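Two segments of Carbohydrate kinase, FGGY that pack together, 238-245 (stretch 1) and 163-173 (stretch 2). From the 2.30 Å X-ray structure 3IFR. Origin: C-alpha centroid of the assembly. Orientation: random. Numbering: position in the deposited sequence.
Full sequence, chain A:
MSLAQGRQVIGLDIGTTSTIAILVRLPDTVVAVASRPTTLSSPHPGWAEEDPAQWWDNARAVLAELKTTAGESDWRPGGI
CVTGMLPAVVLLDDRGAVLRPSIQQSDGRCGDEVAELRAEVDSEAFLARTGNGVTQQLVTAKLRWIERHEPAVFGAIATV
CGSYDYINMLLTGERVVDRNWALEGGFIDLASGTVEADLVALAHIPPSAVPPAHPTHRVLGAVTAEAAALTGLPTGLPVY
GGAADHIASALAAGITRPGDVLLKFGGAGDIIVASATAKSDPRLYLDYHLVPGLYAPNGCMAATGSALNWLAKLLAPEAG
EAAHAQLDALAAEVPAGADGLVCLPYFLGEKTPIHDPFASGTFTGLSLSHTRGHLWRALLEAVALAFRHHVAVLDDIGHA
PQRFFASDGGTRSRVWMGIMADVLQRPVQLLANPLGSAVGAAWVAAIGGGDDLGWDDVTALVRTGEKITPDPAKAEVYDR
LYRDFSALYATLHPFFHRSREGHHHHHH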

# COMPACT_ATOMS: atom_id res chain seq x y z
N PRO A 238 7.36 -17.99 -18.10
CA PRO A 238 6.38 -18.11 -17.01
C PRO A 238 5.96 -16.76 -16.41
O PRO A 238 6.82 -15.92 -16.04
CB PRO A 238 7.10 -18.95 -15.97
CG PRO A 238 8.10 -19.72 -16.79
CD PRO A 238 8.57 -18.78 -17.84
N VAL A 239 4.66 -16.58 -16.26
CA VAL A 239 4.13 -15.42 -15.57
C VAL A 239 3.40 -15.83 -14.30
O VAL A 239 2.50 -16.66 -14.35
CB VAL A 239 3.14 -14.68 -16.45
CG1 VAL A 239 2.62 -13.44 -15.72
CG2 VAL A 239 3.80 -14.29 -17.79
N TYR A 240 3.79 -15.25 -13.18
CA TYR A 240 3.23 -15.56 -11.86
C TYR A 240 1.95 -14.80 -11.58
O TYR A 240 1.55 -13.95 -12.37
CB TYR A 240 4.28 -15.28 -10.78
CG TYR A 240 5.33 -16.36 -10.85
CD1 TYR A 240 6.46 -16.22 -11.66
CD2 TYR A 240 5.11 -17.59 -10.22
CE1 TYR A 240 7.39 -17.24 -11.77
CE2 TYR A 240 6.01 -18.61 -10.34
CZ TYR A 240 7.14 -18.44 -11.11
OH TYR A 240 8.03 -19.49 -11.19
N GLY A 241 1.29 -15.15 -10.49
CA GLY A 241 0.12 -14.42 -10.06
C GLY A 241 0.47 -12.95 -9.88
O GLY A 241 1.58 -12.61 -9.47
N GLY A 242 -0.46 -12.06 -10.20
CA GLY A 242 -0.24 -10.66 -9.89
C GLY A 242 -0.19 -10.41 -8.39
O GLY A 242 -0.81 -11.12 -7.59
N ALA A 243 0.54 -9.37 -8.03
CA ALA A 243 0.90 -9.08 -6.68
C ALA A 243 0.37 -7.74 -6.29
O ALA A 243 0.51 -6.82 -6.99
CB ALA A 243 2.36 -9.12 -6.56
N ALA A 244 -0.24 -7.64 -5.14
CA ALA A 244 -0.66 -6.37 -4.63
C ALA A 244 0.52 -5.42 -4.29
O ALA A 244 1.33 -5.77 -3.54
CB ALA A 244 -1.55 -6.55 -3.47
N ASP A 245 0.57 -4.23 -4.84
CA ASP A 245 1.73 -3.37 -4.67
C ASP A 245 2.25 -3.09 -3.28
O ASP A 245 3.41 -3.20 -3.07
CB ASP A 245 1.70 -2.11 -5.53
CG ASP A 245 0.68 -1.10 -5.10
OD1 ASP A 245 -0.15 -1.34 -4.25
OD2 ASP A 245 0.72 -0.04 -5.62
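Stretch 2 (163-173) SYDYINMLLTG

Stretch 2 is helical from Ser163 to Thr172 and runs nearly antiparallel to the strand that includes Val239, with a signed crossing angle of -163° and a closest approach of 9.9 Å between the two axes. Gly173 leaves the helix with positive phi, a conformation that favours glycine. The register reflects the antiparallel course: the CA atoms of Val239 and Thr172 lie 7.4 Å apart, and those of Gly242 and Tyr164 are 6.2 Å apart. Tyr164, Asn168, Leu171 and Thr172 all direct their CA-to-CB bonds toward stretch 1, so the contact follows one side of the helix.

Nonpolar packing begins near the C-terminal end of the helix, where Val239 CB lies 3.7 Å from Thr172 CG2. Val239, with chi1 in the t well, also brings CG1 to 3.4 Å from Asn168 OD1. Farther along, helix side chains pack against the backbone of Gly242. Gly242 C is 3.6 Å from Tyr164 CE1, and Gly242 N is 3.4 Å from Asn168 ND2, a contact between two donors. A CB on Gly242 would clash with Tyr164 CD1 and Asn168 ND2; the absence of a side chain lets the helix come this near.

The Tyr164 side chain, with chi1 in the p well, extends along stretch 1 beyond Gly242. Ala243 O sits over one face of its ring, 3.4 Å from Tyr164 CZ, while Tyr164 OH reaches to 3.6 Å from Ala244 CB.

No direct hydrogen bond joins the stretches. The polar link is instead a water bridge: water 1 donates to Asn168 OD1 at 2.9 Å and to Tyr240 O at 2.6 Å. Within the helix, Thr172 OG1 donates to Asn168 O at 2.8 Å, tying the Thr172 side chain back to the preceding turn.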

# COMPACT_ATOMS: atom_id res chain seq x y z
N SER A 163 -5.81 -3.43 -12.15
CA SER A 163 -4.86 -2.94 -13.14
C SER A 163 -3.89 -4.02 -13.54
O SER A 163 -3.80 -4.35 -14.70
CB SER A 163 -4.08 -1.76 -12.59
OG SER A 163 -3.48 -2.17 -11.37
N TYR A 164 -3.17 -4.57 -12.58
CA TYR A 164 -2.19 -5.60 -12.90
C TYR A 164 -2.90 -6.90 -13.39
O TYR A 164 -2.34 -7.65 -14.21
CB TYR A 164 -1.12 -5.80 -11.75
CG TYR A 164 -1.69 -6.17 -10.37
CD1 TYR A 164 -2.06 -7.50 -10.06
CD2 TYR A 164 -1.89 -5.20 -9.39
CE1 TYR A 164 -2.62 -7.83 -8.80
CE2 TYR A 164 -2.42 -5.50 -8.16
CZ TYR A 164 -2.79 -6.81 -7.86
OH TYR A 164 -3.32 -7.10 -6.61
N ASP A 165 -4.14 -7.14 -12.94
CA ASP A 165 -4.87 -8.30 -13.53
C ASP A 165 -5.04 -8.11 -15.05
O ASP A 165 -4.91 -9.04 -15.86
CB ASP A 165 -6.26 -8.46 -12.93
CG ASP A 165 -6.25 -8.60 -11.41
OD1 ASP A 165 -5.44 -9.39 -10.87
OD2 ASP A 165 -7.11 -7.95 -10.76
N TYR A 166 -5.32 -6.87 -15.45
CA TYR A 166 -5.54 -6.64 -16.85
C TYR A 166 -4.26 -6.88 -17.67
O TYR A 166 -4.28 -7.54 -18.70
CB TYR A 166 -6.12 -5.23 -17.05
CG TYR A 166 -6.22 -4.84 -18.49
CD1 TYR A 166 -7.07 -5.53 -19.33
CD2 TYR A 166 -5.46 -3.80 -19.00
CE1 TYR A 166 -7.17 -5.18 -20.67
CE2 TYR A 166 -5.54 -3.44 -20.32
CZ TYR A 166 -6.42 -4.11 -21.15
OH TYR A 166 -6.54 -3.78 -22.48
N ILE A 167 -3.14 -6.37 -17.19
CA ILE A 167 -1.87 -6.55 -17.85
C ILE A 167 -1.56 -8.04 -17.96
O ILE A 167 -1.26 -8.52 -19.05
CB ILE A 167 -0.76 -5.79 -17.07
CG1 ILE A 167 -1.13 -4.31 -16.99
CG2 ILE A 167 0.61 -5.99 -17.73
CD1 ILE A 167 -1.15 -3.60 -18.38
N ASN A 168 -1.63 -8.78 -16.85
CA ASN A 168 -1.49 -10.25 -16.93
C ASN A 168 -2.36 -10.95 -18.02
O ASN A 168 -1.89 -11.86 -18.74
CB ASN A 168 -1.79 -10.89 -15.58
CG ASN A 168 -0.64 -10.77 -14.62
OD1 ASN A 168 0.54 -10.80 -15.02
ND2 ASN A 168 -0.97 -10.68 -13.30
N MSE A 169 -3.62 -10.55 -18.14
CA MSE A 169 -4.45 -11.09 -19.23
C MSE A 169 -3.80 -10.82 -20.59
O MSE A 169 -3.60 -11.74 -21.35
CB MSE A 169 -5.87 -10.53 -19.21
CG MSE A 169 -6.48 -10.67 -17.87
SE MSE A 169 -8.32 -9.98 -17.82
CE MSE A 169 -8.86 -10.42 -15.92
N LEU A 170 -3.43 -9.57 -20.86
CA LEU A 170 -2.73 -9.23 -22.08
C LEU A 170 -1.45 -10.06 -22.30
O LEU A 170 -1.06 -10.27 -23.44
CB LEU A 170 -2.39 -7.73 -22.07
CG LEU A 170 -3.39 -6.83 -22.80
CD1 LEU A 170 -4.78 -7.36 -22.66
CD2 LEU A 170 -3.33 -5.37 -22.31
N LEU A 171 -0.77 -10.49 -21.22
CA LEU A 171 0.49 -11.26 -21.31
C LEU A 171 0.31 -12.76 -21.63
O LEU A 171 1.09 -13.34 -22.40
CB LEU A 171 1.34 -11.18 -20.03
CG LEU A 171 1.88 -9.81 -19.69
CD1 LEU A 171 2.46 -9.74 -18.29
CD2 LEU A 171 2.91 -9.42 -20.73
N THR A 172 -0.72 -13.35 -21.03
CA THR A 172 -0.87 -14.81 -20.97
C THR A 172 -2.13 -15.31 -21.66
O THR A 172 -2.24 -16.48 -21.96
CB THR A 172 -0.95 -15.25 -19.49
OG1 THR A 172 -2.10 -14.65 -18.88
CG2 THR A 172 0.28 -14.78 -18.73
N GLY A 173 -3.10 -14.43 -21.88
CA GLY A 173 -4.41 -14.84 -22.33
C GLY A 173 -5.20 -15.58 -21.27
O GLY A 173 -6.27 -16.11 -21.53
O HOH W 1 2.15 -11.44 -12.70